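Local coordinates for protein predicted ATPase involved in replication control, Cdc46/Mcm family (Methanopyrus kandleri AV19, PDB 3F8T) that probably binds ATP and single-stranded DNA, as a homolog of the MCM replicative helicases, at residues 279-284 / 289-294; 327-332 / 336-341; 20-25 / 82-87. The protein carries 2 engineered substitutions. All blocks are in the same frame, centred on the assembly; numbering follows the deposited sequence.

Contact 1. Residues 279-284 / 289-294; sequences LTAVLK and WALRAG
Leu291 supplies the clearest knob of this contact: its CD1 methyl rests 3.5 Å from Val282 O and 4.1 Å from Leu283 CB, filling the notch between the backbone of 281-284 and the base of the Leu283 side chain. With CG set anti to the backbone N, the chi2 of 64° turns CD1 onto the partner strand. Ala281 adds its methyl beside it, 4.4 Å from the same Leu291 CD1. On this face, shared by Ala281, Leu283, Leu291 and Ala293, Leu336 of a second hairpin packs on Ala281 and Leu291. The opposite face carries Val282, Lys284, Ala290 and Arg292. There Val282 CG1 abuts Arg292 CB at 3.8 Å, while the extended rest of the arginine runs on to a salt bridge with Glu127 in strand 118-130. Ala290, paired with Lys284, is the low point of this face, and the side chains of Glu127 and Arg129 touch it. At the turn end Trp289 meets the other strand through CB, against Lys284 O and Leu283 CD1, while its indole turns away to donate NE1 to Ala131 O.

The backbone evidence is regular. Strands 281-284 and 289-293 run antiparallel at 172° and 4.8 Å apart, with Val282-Arg292 and Lys284-Ala290 as hydrogen-bonded pairs; the Lys284 N to Ala290 O bond measures 2.9 Å. Regularity ends at Gly294, whose N reaches Thr280 O at 2.8 Å from 45° above the carbonyl plane. Lacking a side chain, Gly294 lies close against the carbonyl of Thr280, and it occupies the N-cap position of helix 295-298. A hairpin that leaves one short helix and enters another, between strands 266-270 and 303-307 of the P-loop core, matches the helix-2 insert of MCM AAA+ domains.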
ATOM      1  N   LEU A 279       5.042 -15.932   0.518  1.00 23.19           N
ATOM      2  CA  LEU A 279       4.999 -14.894   1.554  1.00 23.27           C
ATOM      3  C   LEU A 279       5.966 -13.742   1.269  1.00 23.30           C
ATOM      4  O   LEU A 279       5.660 -12.584   1.552  1.00 24.02           O
ATOM      5  CB  LEU A 279       5.302 -15.503   2.939  1.00 22.85           C
ATOM      6  CG  LEU A 279       5.385 -14.577   4.161  1.00 23.30           C
ATOM      7  CD1 LEU A 279       4.032 -13.855   4.416  1.00 22.71           C
ATOM      8  CD2 LEU A 279       5.833 -15.376   5.383  1.00 23.34           C
ATOM      9  N   THR A 280       7.132 -14.057   0.721  1.00 23.56           N
ATOM     10  CA  THR A 280       8.149 -13.051   0.468  1.00 23.75           C
ATOM     11  C   THR A 280       8.158 -12.672  -1.021  1.00 24.47           C
ATOM     12  O   THR A 280       7.505 -11.705  -1.433  1.00 24.46           O
ATOM     13  CB  THR A 280       9.548 -13.536   0.959  1.00 23.70           C
ATOM     14  OG1 THR A 280       9.859 -14.787   0.342  1.00 25.00           O
ATOM     15  CG2 THR A 280       9.528 -13.750   2.462  1.00 23.36           C
ATOM     16  N   ALA A 281       8.877 -13.460  -1.820  1.00 24.48           N
ATOM     17  CA  ALA A 281       8.990 -13.251  -3.249  1.00 25.36           C
ATOM     18  C   ALA A 281       9.695 -14.475  -3.813  1.00 25.85           C
ATOM     19  O   ALA A 281      10.343 -15.206  -3.071  1.00 25.89           O
ATOM     20  CB  ALA A 281       9.797 -11.976  -3.546  1.00 25.06           C
ATOM     21  N   VAL A 282       9.553 -14.713  -5.111  1.00 26.90           N
ATOM     22  CA  VAL A 282      10.303 -15.792  -5.772  1.00 28.06           C
ATOM     23  C   VAL A 282      11.144 -15.220  -6.929  1.00 28.42           C
ATOM     24  O   VAL A 282      10.656 -14.393  -7.704  1.00 27.49           O
ATOM     25  CB  VAL A 282       9.382 -16.962  -6.230  1.00 27.38           C
ATOM     26  CG1 VAL A 282       8.472 -16.554  -7.355  1.00 29.03           C
ATOM     27  CG2 VAL A 282      10.205 -18.185  -6.651  1.00 29.12           C
ATOM     28  N   LEU A 283      12.409 -15.633  -7.000  1.00 29.28           N
ATOM     29  CA  LEU A 283      13.263 -15.317  -8.144  1.00 31.10           C
ATOM     30  C   LEU A 283      13.498 -16.609  -8.924  1.00 32.74           C
ATOM     31  O   LEU A 283      14.055 -17.564  -8.386  1.00 32.33           O
ATOM     32  CB  LEU A 283      14.587 -14.701  -7.683  1.00 30.60           C
ATOM     33  CG  LEU A 283      15.632 -14.333  -8.738  1.00 30.95           C
ATOM     34  CD1 LEU A 283      15.186 -13.135  -9.577  1.00 29.93           C
ATOM     35  CD2 LEU A 283      16.964 -14.043  -8.059  1.00 31.06           C
ATOM     36  N   LYS A 284      13.034 -16.647 -10.169  1.00 35.10           N
ATOM     37  CA  LYS A 284      13.174 -17.832 -11.014  1.00 38.19           C
ATOM     38  C   LYS A 284      14.165 -17.551 -12.130  1.00 39.93           C
ATOM     39  O   LYS A 284      14.090 -16.499 -12.767  1.00 40.04           O
ATOM     40  CB  LYS A 284      11.830 -18.224 -11.621  1.00 38.17           C
ATOM     41  CG  LYS A 284      10.874 -18.904 -10.664  1.00 40.65           C
ATOM     42  CD  LYS A 284      11.057 -20.422 -10.673  1.00 43.72           C
ATOM     43  CE  LYS A 284       9.961 -21.117  -9.870  1.00 45.83           C
ATOM     44  NZ  LYS A 284      10.164 -20.967  -8.404  1.00 47.46           N
ATOM     45  N   TRP A 289      15.349 -14.100 -16.138  1.00 39.31           N
ATOM     46  CA  TRP A 289      14.944 -14.073 -14.733  1.00 37.71           C
ATOM     47  C   TRP A 289      13.532 -13.498 -14.594  1.00 35.69           C
ATOM     48  O   TRP A 289      13.136 -12.629 -15.365  1.00 35.07           O
ATOM     49  CB  TRP A 289      15.938 -13.257 -13.893  1.00 38.80           C
ATOM     50  CG  TRP A 289      16.158 -11.874 -14.425  1.00 40.41           C
ATOM     51  CD1 TRP A 289      17.164 -11.467 -15.264  1.00 41.24           C
ATOM     52  CD2 TRP A 289      15.349 -10.713 -14.176  1.00 42.16           C
ATOM     53  NE1 TRP A 289      17.032 -10.127 -15.544  1.00 42.03           N
ATOM     54  CE2 TRP A 289      15.925  -9.640 -14.893  1.00 42.12           C
ATOM     55  CE3 TRP A 289      14.193 -10.474 -13.411  1.00 42.16           C
ATOM     56  CZ2 TRP A 289      15.384  -8.346 -14.873  1.00 41.70           C
ATOM     57  CZ3 TRP A 289      13.657  -9.193 -13.393  1.00 41.14           C
ATOM     58  CH2 TRP A 289      14.252  -8.143 -14.117  1.00 41.37           C
ATOM     59  N   ALA A 290      12.779 -13.998 -13.621  1.00 32.80           N
ATOM     60  CA  ALA A 290      11.477 -13.415 -13.278  1.00 30.67           C
ATOM     61  C   ALA A 290      11.404 -13.251 -11.769  1.00 29.59           C
ATOM     62  O   ALA A 290      11.814 -14.147 -11.033  1.00 28.75           O
ATOM     63  CB  ALA A 290      10.356 -14.290 -13.770  1.00 31.14           C
ATOM     64  N   LEU A 291      10.908 -12.102 -11.316  1.00 27.87           N
ATOM     65  CA  LEU A 291      10.766 -11.834  -9.895  1.00 26.62           C
ATOM     66  C   LEU A 291       9.291 -11.551  -9.587  1.00 26.39           C
ATOM     67  O   LEU A 291       8.726 -10.589 -10.114  1.00 24.77           O
ATOM     68  CB  LEU A 291      11.638 -10.645  -9.501  1.00 26.75           C
ATOM     69  CG  LEU A 291      11.659 -10.237  -8.026  1.00 27.45           C
ATOM     70  CD1 LEU A 291      12.257 -11.345  -7.165  1.00 26.75           C
ATOM     71  CD2 LEU A 291      12.413  -8.924  -7.838  1.00 26.80           C
ATOM     72  N   ARG A 292       8.688 -12.405  -8.755  1.00 25.72           N
ATOM     73  CA  ARG A 292       7.253 -12.339  -8.445  1.00 26.05           C
ATOM     74  C   ARG A 292       7.026 -12.022  -6.959  1.00 25.38           C
ATOM     75  O   ARG A 292       7.596 -12.678  -6.071  1.00 25.85           O
ATOM     76  CB  ARG A 292       6.546 -13.655  -8.827  1.00 26.58           C
ATOM     77  CG  ARG A 292       5.131 -13.749  -8.257  1.00 30.17           C
ATOM     78  CD  ARG A 292       4.209 -14.712  -8.968  1.00 36.96           C
ATOM     79  NE  ARG A 292       2.823 -14.340  -8.665  1.00 40.66           N
ATOM     80  CZ  ARG A 292       2.067 -13.525  -9.407  1.00 43.79           C
ATOM     81  NH1 ARG A 292       2.531 -13.004 -10.552  1.00 45.46           N
ATOM     82  NH2 ARG A 292       0.827 -13.242  -9.017  1.00 43.71           N
ATOM     83  N   ALA A 293       6.204 -11.006  -6.704  1.00 23.68           N
ATOM     84  CA  ALA A 293       5.920 -10.559  -5.353  1.00 22.39           C
ATOM     85  C   ALA A 293       5.087 -11.597  -4.625  1.00 21.03           C
ATOM     86  O   ALA A 293       4.094 -12.078  -5.165  1.00 20.48           O
ATOM     87  CB  ALA A 293       5.170  -9.256  -5.383  1.00 21.88           C
ATOM     88  N   GLY A 294       5.492 -11.896  -3.395  1.00 20.24           N
ATOM     89  CA  GLY A 294       4.672 -12.647  -2.444  1.00 19.18           C
ATOM     90  C   GLY A 294       3.835 -11.701  -1.601  1.00 19.33           C
ATOM     91  O   GLY A 294       3.859 -10.483  -1.793  1.00 18.52           O
TER

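Contact 2. Residues 327-332 / 336-341; sequences GTVTVD and LNARCA
Val329 and Ala338 meet where packing is densest: Val329 CG1 lies 3.7 Å from Ala338 CB, and Val329 CG2 lies 4.1 Å from Leu336 CB. The two branches of the valine thus address two partners, CG1 being directed by its position opposite the carbonyl carbon (chi1 -48°). Helix 295-298 completes this buried side, with Ala296 and Val297 against Val329 and Val297 against Leu336. Behind these side chains Val329 and Leu336 form a hydrogen-bonded antiparallel pair, whose Leu336 N to Val329 O bond is 2.8 Å long and almost straight at 176°. Gly327, buried and with positive phi after helix 314-326, belongs to this tight part too, giving its carbonyl O to Ala338 N at 2.7 Å.

The other side is looser. Thr328 and Asn337 are a non-hydrogen-bonded pair with diverging side chains, and Thr328 turns its OG1 to Glu322. A water donates to Gly327 O and is in turn bound weakly by Asn337 ND2. Beside it, the Arg339 guanidinium has Asn337 CG 3.6 Å above one face, offset toward the rim, and its NE pairs with Asp300. Arg339 CG closes on Gly327 O at 3.5 Å as the chain makes an inverse gamma turn.

Packed on one side and bridged by a water on the other, this short hairpin between helix 314-326 and core strand 341-346 occupies the place of the pre-sensor 1 hairpin of MCM AAA+ domains.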
ATOM      1  N   GLY A 327      10.544  -3.501   7.410  1.00 24.93           N
ATOM      2  CA  GLY A 327       9.655  -3.161   6.289  1.00 23.71           C
ATOM      3  C   GLY A 327      10.114  -3.639   4.919  1.00 23.39           C
ATOM      4  O   GLY A 327       9.760  -3.042   3.879  1.00 22.38           O
ATOM      5  N   THR A 328      10.900  -4.721   4.918  1.00 22.98           N
ATOM      6  CA  THR A 328      11.386  -5.336   3.699  1.00 23.26           C
ATOM      7  C   THR A 328      11.235  -6.848   3.753  1.00 23.43           C
ATOM      8  O   THR A 328      11.072  -7.437   4.829  1.00 23.29           O
ATOM      9  CB  THR A 328      12.899  -5.025   3.468  1.00 23.58           C
ATOM     10  OG1 THR A 328      13.661  -5.542   4.565  1.00 23.07           O
ATOM     11  CG2 THR A 328      13.134  -3.527   3.371  1.00 24.31           C
ATOM     12  N   VAL A 329      11.284  -7.461   2.578  1.00 23.54           N
ATOM     13  CA  VAL A 329      11.625  -8.867   2.449  1.00 24.68           C
ATOM     14  C   VAL A 329      12.832  -8.916   1.536  1.00 25.26           C
ATOM     15  O   VAL A 329      12.986  -8.060   0.654  1.00 24.33           O
ATOM     16  CB  VAL A 329      10.501  -9.742   1.829  1.00 25.27           C
ATOM     17  CG1 VAL A 329       9.148  -9.483   2.488  1.00 25.10           C
ATOM     18  CG2 VAL A 329      10.409  -9.544   0.344  1.00 26.84           C
ATOM     19  N   THR A 330      13.671  -9.926   1.744  1.00 26.01           N
ATOM     20  CA  THR A 330      14.867 -10.106   0.928  1.00 26.99           C
ATOM     21  C   THR A 330      14.830 -11.516   0.362  1.00 28.02           C
ATOM     22  O   THR A 330      14.559 -12.496   1.078  1.00 28.09           O
ATOM     23  CB  THR A 330      16.161  -9.853   1.726  1.00 27.11           C
ATOM     24  OG1 THR A 330      16.082  -8.581   2.371  1.00 26.89           O
ATOM     25  CG2 THR A 330      17.402  -9.854   0.788  1.00 27.30           C
ATOM     26  N   VAL A 331      15.033 -11.599  -0.948  1.00 28.18           N
ATOM     27  CA  VAL A 331      15.162 -12.866  -1.630  1.00 29.33           C
ATOM     28  C   VAL A 331      16.420 -12.769  -2.500  1.00 29.70           C
ATOM     29  O   VAL A 331      16.520 -11.886  -3.351  1.00 29.30           O
ATOM     30  CB  VAL A 331      13.885 -13.202  -2.455  1.00 29.32           C
ATOM     31  CG1 VAL A 331      13.555 -12.110  -3.457  1.00 30.01           C
ATOM     32  CG2 VAL A 331      14.005 -14.550  -3.145  1.00 31.03           C
ATOM     33  N   ASP A 332      17.394 -13.641  -2.242  1.00 30.70           N
ATOM     34  CA  ASP A 332      18.639 -13.678  -3.033  1.00 30.91           C
ATOM     35  C   ASP A 332      19.326 -12.313  -3.160  1.00 30.90           C
ATOM     36  O   ASP A 332      19.758 -11.885  -4.255  1.00 30.55           O
ATOM     37  CB  ASP A 332      18.354 -14.301  -4.398  1.00 32.04           C
ATOM     38  CG  ASP A 332      17.882 -15.749  -4.289  1.00 33.64           C
ATOM     39  OD1 ASP A 332      18.325 -16.451  -3.355  1.00 37.96           O
ATOM     40  OD2 ASP A 332      17.078 -16.195  -5.134  1.00 36.30           O
ATOM     41  N   LEU A 336      13.041  -5.996  -1.211  1.00 23.88           N
ATOM     42  CA  LEU A 336      11.787  -5.403  -1.737  1.00 23.25           C
ATOM     43  C   LEU A 336      11.000  -4.718  -0.614  1.00 22.50           C
ATOM     44  O   LEU A 336      11.061  -5.163   0.525  1.00 22.33           O
ATOM     45  CB  LEU A 336      10.907  -6.480  -2.381  1.00 22.97           C
ATOM     46  CG  LEU A 336      11.563  -7.323  -3.477  1.00 24.35           C
ATOM     47  CD1 LEU A 336      10.688  -8.500  -3.855  1.00 26.65           C
ATOM     48  CD2 LEU A 336      11.847  -6.454  -4.694  1.00 27.24           C
ATOM     49  N   ASN A 337      10.282  -3.643  -0.931  1.00 21.16           N
ATOM     50  CA  ASN A 337       9.496  -2.944   0.090  1.00 21.60           C
ATOM     51  C   ASN A 337       8.353  -3.854   0.520  1.00 20.05           C
ATOM     52  O   ASN A 337       7.648  -4.420  -0.321  1.00 20.59           O
ATOM     53  CB  ASN A 337       8.891  -1.638  -0.418  1.00 21.79           C
ATOM     54  CG  ASN A 337       9.893  -0.495  -0.490  1.00 25.23           C
ATOM     55  OD1 ASN A 337       9.875   0.270  -1.455  1.00 31.66           O
ATOM     56  ND2 ASN A 337      10.735  -0.348   0.524  1.00 23.62           N
ATOM     57  N   ALA A 338       8.198  -3.985   1.825  1.00 19.81           N
ATOM     58  CA  ALA A 338       7.124  -4.756   2.421  1.00 19.16           C
ATOM     59  C   ALA A 338       6.733  -4.048   3.706  1.00 18.82           C
ATOM     60  O   ALA A 338       6.873  -4.591   4.809  1.00 18.52           O
ATOM     61  CB  ALA A 338       7.589  -6.177   2.698  1.00 19.57           C
ATOM     62  N   ARG A 339       6.245  -2.818   3.545  1.00 19.01           N
ATOM     63  CA  ARG A 339       5.972  -1.930   4.668  1.00 19.26           C
ATOM     64  C   ARG A 339       4.545  -2.159   5.092  1.00 19.48           C
ATOM     65  O   ARG A 339       3.682  -1.293   4.921  1.00 19.89           O
ATOM     66  CB  ARG A 339       6.221  -0.461   4.274  1.00 18.99           C
ATOM     67  CG  ARG A 339       7.705  -0.195   3.961  1.00 18.82           C
ATOM     68  CD  ARG A 339       7.921   1.085   3.108  1.00 19.26           C
ATOM     69  NE  ARG A 339       7.291   0.997   1.789  1.00 20.76           N
ATOM     70  CZ  ARG A 339       7.376   1.942   0.850  1.00 25.14           C
ATOM     71  NH1 ARG A 339       8.090   3.054   1.068  1.00 24.62           N
ATOM     72  NH2 ARG A 339       6.761   1.779  -0.316  1.00 25.66           N
ATOM     73  N   CYS A 340       4.308  -3.355   5.633  1.00 19.97           N
ATOM     74  CA  CYS A 340       2.956  -3.785   6.003  1.00 20.17           C
ATOM     75  C   CYS A 340       2.769  -3.793   7.519  1.00 19.32           C
ATOM     76  O   CYS A 340       3.725  -3.959   8.270  1.00 20.22           O
ATOM     77  CB  CYS A 340       2.670  -5.173   5.414  1.00 19.68           C
ATOM     78  SG  CYS A 340       3.906  -6.435   5.761  1.00 23.79           S
ATOM     79  N   ALA A 341       1.540  -3.576   7.964  1.00 18.52           N
ATOM     80  CA  ALA A 341       1.202  -3.723   9.376  1.00 17.43           C
ATOM     81  C   ALA A 341       0.689  -5.157   9.496  1.00 16.94           C
ATOM     82  O   ALA A 341      -0.255  -5.532   8.804  1.00 17.01           O
ATOM     83  CB  ALA A 341       0.119  -2.696   9.764  1.00 17.24           C
TER
HETATM   84  O   HOH W   1      11.027  -0.676   3.231  1.00 37.02           O

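Contact 3. Residues 20-25 / 82-87; sequences GEVASR and RELVRT
Glu83 meets both Val22 and Arg25, and its side chain can be traced atom by atom. CB faces helix 19-25, 4.5 Å from Val22 CG1. CG comes closer to that methyl, at 4.3 Å, and stands 3.5 Å from Arg25 NH2. The chain bends at chi2, so that CD lies at the edge of the Arg25 guanidinium, in its plane. Of the carboxylate oxygens, OE2 takes the salt bridge from Arg25 NH2 at 3.3 Å; the hydrogen bond within it is weak, bent to 131°, and the two flat groups are turned 73° apart, so they do not pair side by side. OE1 has a second charge nearby, Arg86 NE at 4.0 Å, a long interaction without a directed N-H.

Beside the charged pair Val22 CG2 touches Leu84 CD2 at 3.9 Å, with Leu33 and Val37 of helix 30-37 joining the apolar patch. The segments' axes stay 10.8 Å apart at 141°.

One carboxylate between two arginines would favour the charged form of Glu83, but one weak, bent bond and one long charge contact imply a surface electrostatic link rather than a precise one; Val22 and Leu84 make the one apolar side-chain contact between the segments.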
ATOM      1  N   GLY A  20       0.596  15.939 -45.423  1.00 43.21           N
ATOM      2  CA  GLY A  20      -0.382  15.168 -46.198  1.00 42.81           C
ATOM      3  C   GLY A  20       0.140  13.820 -46.667  1.00 42.24           C
ATOM      4  O   GLY A  20      -0.550  12.799 -46.559  1.00 42.41           O
ATOM      5  N   GLU A  21       1.370  13.812 -47.175  1.00 41.40           N
ATOM      6  CA  GLU A  21       2.006  12.571 -47.593  1.00 40.40           C
ATOM      7  C   GLU A  21       2.192  11.594 -46.425  1.00 38.93           C
ATOM      8  O   GLU A  21       1.915  10.397 -46.567  1.00 38.24           O
ATOM      9  CB  GLU A  21       3.330  12.848 -48.310  1.00 41.14           C
ATOM     10  CG  GLU A  21       3.121  13.384 -49.727  1.00 43.72           C
ATOM     11  CD  GLU A  21       4.252  14.280 -50.224  1.00 47.84           C
ATOM     12  OE1 GLU A  21       5.381  14.222 -49.672  1.00 49.61           O
ATOM     13  OE2 GLU A  21       4.004  15.042 -51.186  1.00 48.56           O
ATOM     14  N   VAL A  22       2.645  12.104 -45.279  1.00 36.54           N
ATOM     15  CA  VAL A  22       2.825  11.258 -44.100  1.00 34.96           C
ATOM     16  C   VAL A  22       1.478  10.683 -43.665  1.00 33.65           C
ATOM     17  O   VAL A  22       1.368   9.480 -43.444  1.00 33.03           O
ATOM     18  CB  VAL A  22       3.516  12.003 -42.910  1.00 35.03           C
ATOM     19  CG1 VAL A  22       3.734  11.055 -41.742  1.00 34.60           C
ATOM     20  CG2 VAL A  22       4.856  12.575 -43.332  1.00 35.71           C
ATOM     21  N   ALA A  23       0.462  11.541 -43.574  1.00 32.42           N
ATOM     22  CA  ALA A  23      -0.884  11.120 -43.173  1.00 32.41           C
ATOM     23  C   ALA A  23      -1.397   9.987 -44.065  1.00 32.53           C
ATOM     24  O   ALA A  23      -1.845   8.948 -43.566  1.00 32.11           O
ATOM     25  CB  ALA A  23      -1.851  12.301 -43.199  1.00 32.25           C
ATOM     26  N   SER A  24      -1.286  10.187 -45.382  1.00 32.72           N
ATOM     27  CA  SER A  24      -1.739   9.208 -46.373  1.00 32.69           C
ATOM     28  C   SER A  24      -1.030   7.870 -46.182  1.00 32.13           C
ATOM     29  O   SER A  24      -1.673   6.811 -46.182  1.00 32.33           O
ATOM     30  CB  SER A  24      -1.490   9.743 -47.789  1.00 33.33           C
ATOM     31  OG  SER A  24      -1.935   8.823 -48.775  1.00 35.86           O
ATOM     32  N   ARG A  25       0.290   7.946 -46.007  1.00 30.93           N
ATOM     33  CA  ARG A  25       1.168   6.801 -45.772  1.00 30.57           C
ATOM     34  C   ARG A  25       0.737   5.948 -44.570  1.00 29.14           C
ATOM     35  O   ARG A  25       0.881   4.730 -44.589  1.00 27.57           O
ATOM     36  CB  ARG A  25       2.609   7.297 -45.578  1.00 31.31           C
ATOM     37  CG  ARG A  25       3.683   6.230 -45.634  1.00 33.92           C
ATOM     38  CD  ARG A  25       4.934   6.762 -46.338  1.00 38.13           C
ATOM     39  NE  ARG A  25       5.864   7.488 -45.466  1.00 42.18           N
ATOM     40  CZ  ARG A  25       6.175   8.786 -45.577  1.00 43.79           C
ATOM     41  NH1 ARG A  25       5.625   9.553 -46.516  1.00 44.80           N
ATOM     42  NH2 ARG A  25       7.040   9.328 -44.738  1.00 44.03           N
ATOM     43  N   ARG A  82       6.270   9.525 -34.934  1.00 29.16           N
ATOM     44  CA  ARG A  82       7.677   9.108 -34.961  1.00 31.36           C
ATOM     45  C   ARG A  82       8.329   9.400 -36.322  1.00 32.20           C
ATOM     46  O   ARG A  82       9.469   9.885 -36.389  1.00 32.25           O
ATOM     47  CB  ARG A  82       7.826   7.628 -34.593  1.00 31.30           C
ATOM     48  CG  ARG A  82       7.801   7.365 -33.080  1.00 33.01           C
ATOM     49  CD  ARG A  82       8.355   5.986 -32.714  1.00 33.53           C
ATOM     50  NE  ARG A  82       7.300   4.976 -32.710  1.00 37.70           N
ATOM     51  CZ  ARG A  82       7.068   4.114 -33.699  1.00 40.37           C
ATOM     52  NH1 ARG A  82       6.070   3.236 -33.597  1.00 40.28           N
ATOM     53  NH2 ARG A  82       7.834   4.115 -34.787  1.00 42.28           N
ATOM     54  N   GLU A  83       7.594   9.118 -37.399  1.00 33.54           N
ATOM     55  CA  GLU A  83       8.072   9.382 -38.760  1.00 35.17           C
ATOM     56  C   GLU A  83       8.319  10.879 -39.007  1.00 36.05           C
ATOM     57  O   GLU A  83       9.361  11.259 -39.539  1.00 35.94           O
ATOM     58  CB  GLU A  83       7.112   8.770 -39.800  1.00 35.02           C
ATOM     59  CG  GLU A  83       7.479   9.013 -41.264  1.00 36.55           C
ATOM     60  CD  GLU A  83       8.900   8.581 -41.623  1.00 39.07           C
ATOM     61  OE1 GLU A  83       9.440   7.633 -41.003  1.00 40.44           O
ATOM     62  OE2 GLU A  83       9.474   9.198 -42.539  1.00 39.98           O
ATOM     63  N   LEU A  84       7.367  11.720 -38.612  1.00 37.91           N
ATOM     64  CA  LEU A  84       7.559  13.175 -38.654  1.00 40.07           C
ATOM     65  C   LEU A  84       8.817  13.626 -37.911  1.00 41.63           C
ATOM     66  O   LEU A  84       9.568  14.454 -38.418  1.00 42.41           O
ATOM     67  CB  LEU A  84       6.345  13.912 -38.078  1.00 39.80           C
ATOM     68  CG  LEU A  84       5.069  14.058 -38.909  1.00 39.63           C
ATOM     69  CD1 LEU A  84       3.985  14.690 -38.058  1.00 39.58           C
ATOM     70  CD2 LEU A  84       5.291  14.862 -40.181  1.00 37.52           C
ATOM     71  N   VAL A  85       9.048  13.098 -36.710  1.00 43.62           N
ATOM     72  CA  VAL A  85      10.239  13.497 -35.949  1.00 45.66           C
ATOM     73  C   VAL A  85      11.527  12.912 -36.543  1.00 46.73           C
ATOM     74  O   VAL A  85      12.596  13.511 -36.407  1.00 46.94           O
ATOM     75  CB  VAL A  85      10.126  13.227 -34.412  1.00 45.65           C
ATOM     76  CG1 VAL A  85       8.723  13.533 -33.908  1.00 46.38           C
ATOM     77  CG2 VAL A  85      10.525  11.811 -34.056  1.00 46.20           C
ATOM     78  N   ARG A  86      11.412  11.756 -37.202  1.00 48.40           N
ATOM     79  CA  ARG A  86      12.544  11.099 -37.867  1.00 50.39           C
ATOM     80  C   ARG A  86      13.067  11.968 -39.004  1.00 51.32           C
ATOM     81  O   ARG A  86      14.270  12.029 -39.239  1.00 51.79           O
ATOM     82  CB  ARG A  86      12.148   9.711 -38.398  1.00 50.31           C
ATOM     83  CG  ARG A  86      13.326   8.818 -38.788  1.00 50.94           C
ATOM     84  CD  ARG A  86      12.879   7.537 -39.479  1.00 51.47           C
ATOM     85  NE  ARG A  86      12.358   6.541 -38.538  1.00 54.56           N
ATOM     86  CZ  ARG A  86      12.203   5.245 -38.813  1.00 56.10           C
ATOM     87  NH1 ARG A  86      12.524   4.760 -40.011  1.00 56.00           N
ATOM     88  NH2 ARG A  86      11.721   4.426 -37.885  1.00 57.32           N
ATOM     89  N   THR A  87      12.150  12.644 -39.694  1.00 52.54           N
ATOM     90  CA  THR A  87      12.495  13.602 -40.743  1.00 53.66           C
ATOM     91  C   THR A  87      13.314  14.772 -40.185  1.00 54.32           C
ATOM     92  O   THR A  87      14.305  15.183 -40.786  1.00 54.71           O
ATOM     93  CB  THR A  87      11.226  14.131 -41.440  1.00 53.53           C
ATOM     94  OG1 THR A  87      10.367  13.032 -41.763  1.00 54.11           O
ATOM     95  CG2 THR A  87      11.575  14.871 -42.716  1.00 54.36           C
TER

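Along the chain the order is contact 3, contact 1, contact 2, each closing before the next opens. Contacts 1 and 2 are neighbouring hairpins of the MCM P-loop domain, their centres 12 Å apart. They touch directly, Leu291 CD1 lying 4.0 Å from Val331 CG1, and helix 295-298 follows the first hairpin and packs on the second. Strand 289-293 also pairs with strand 118-130 of the OB-fold range, so contact 1 ties the ATPase core to the N-terminal half. Contact 3 stands apart in the mostly helical N-terminal region, with centres about 43 and 48 Å from contacts 1 and 2, consistent with an elongated, modular molecule.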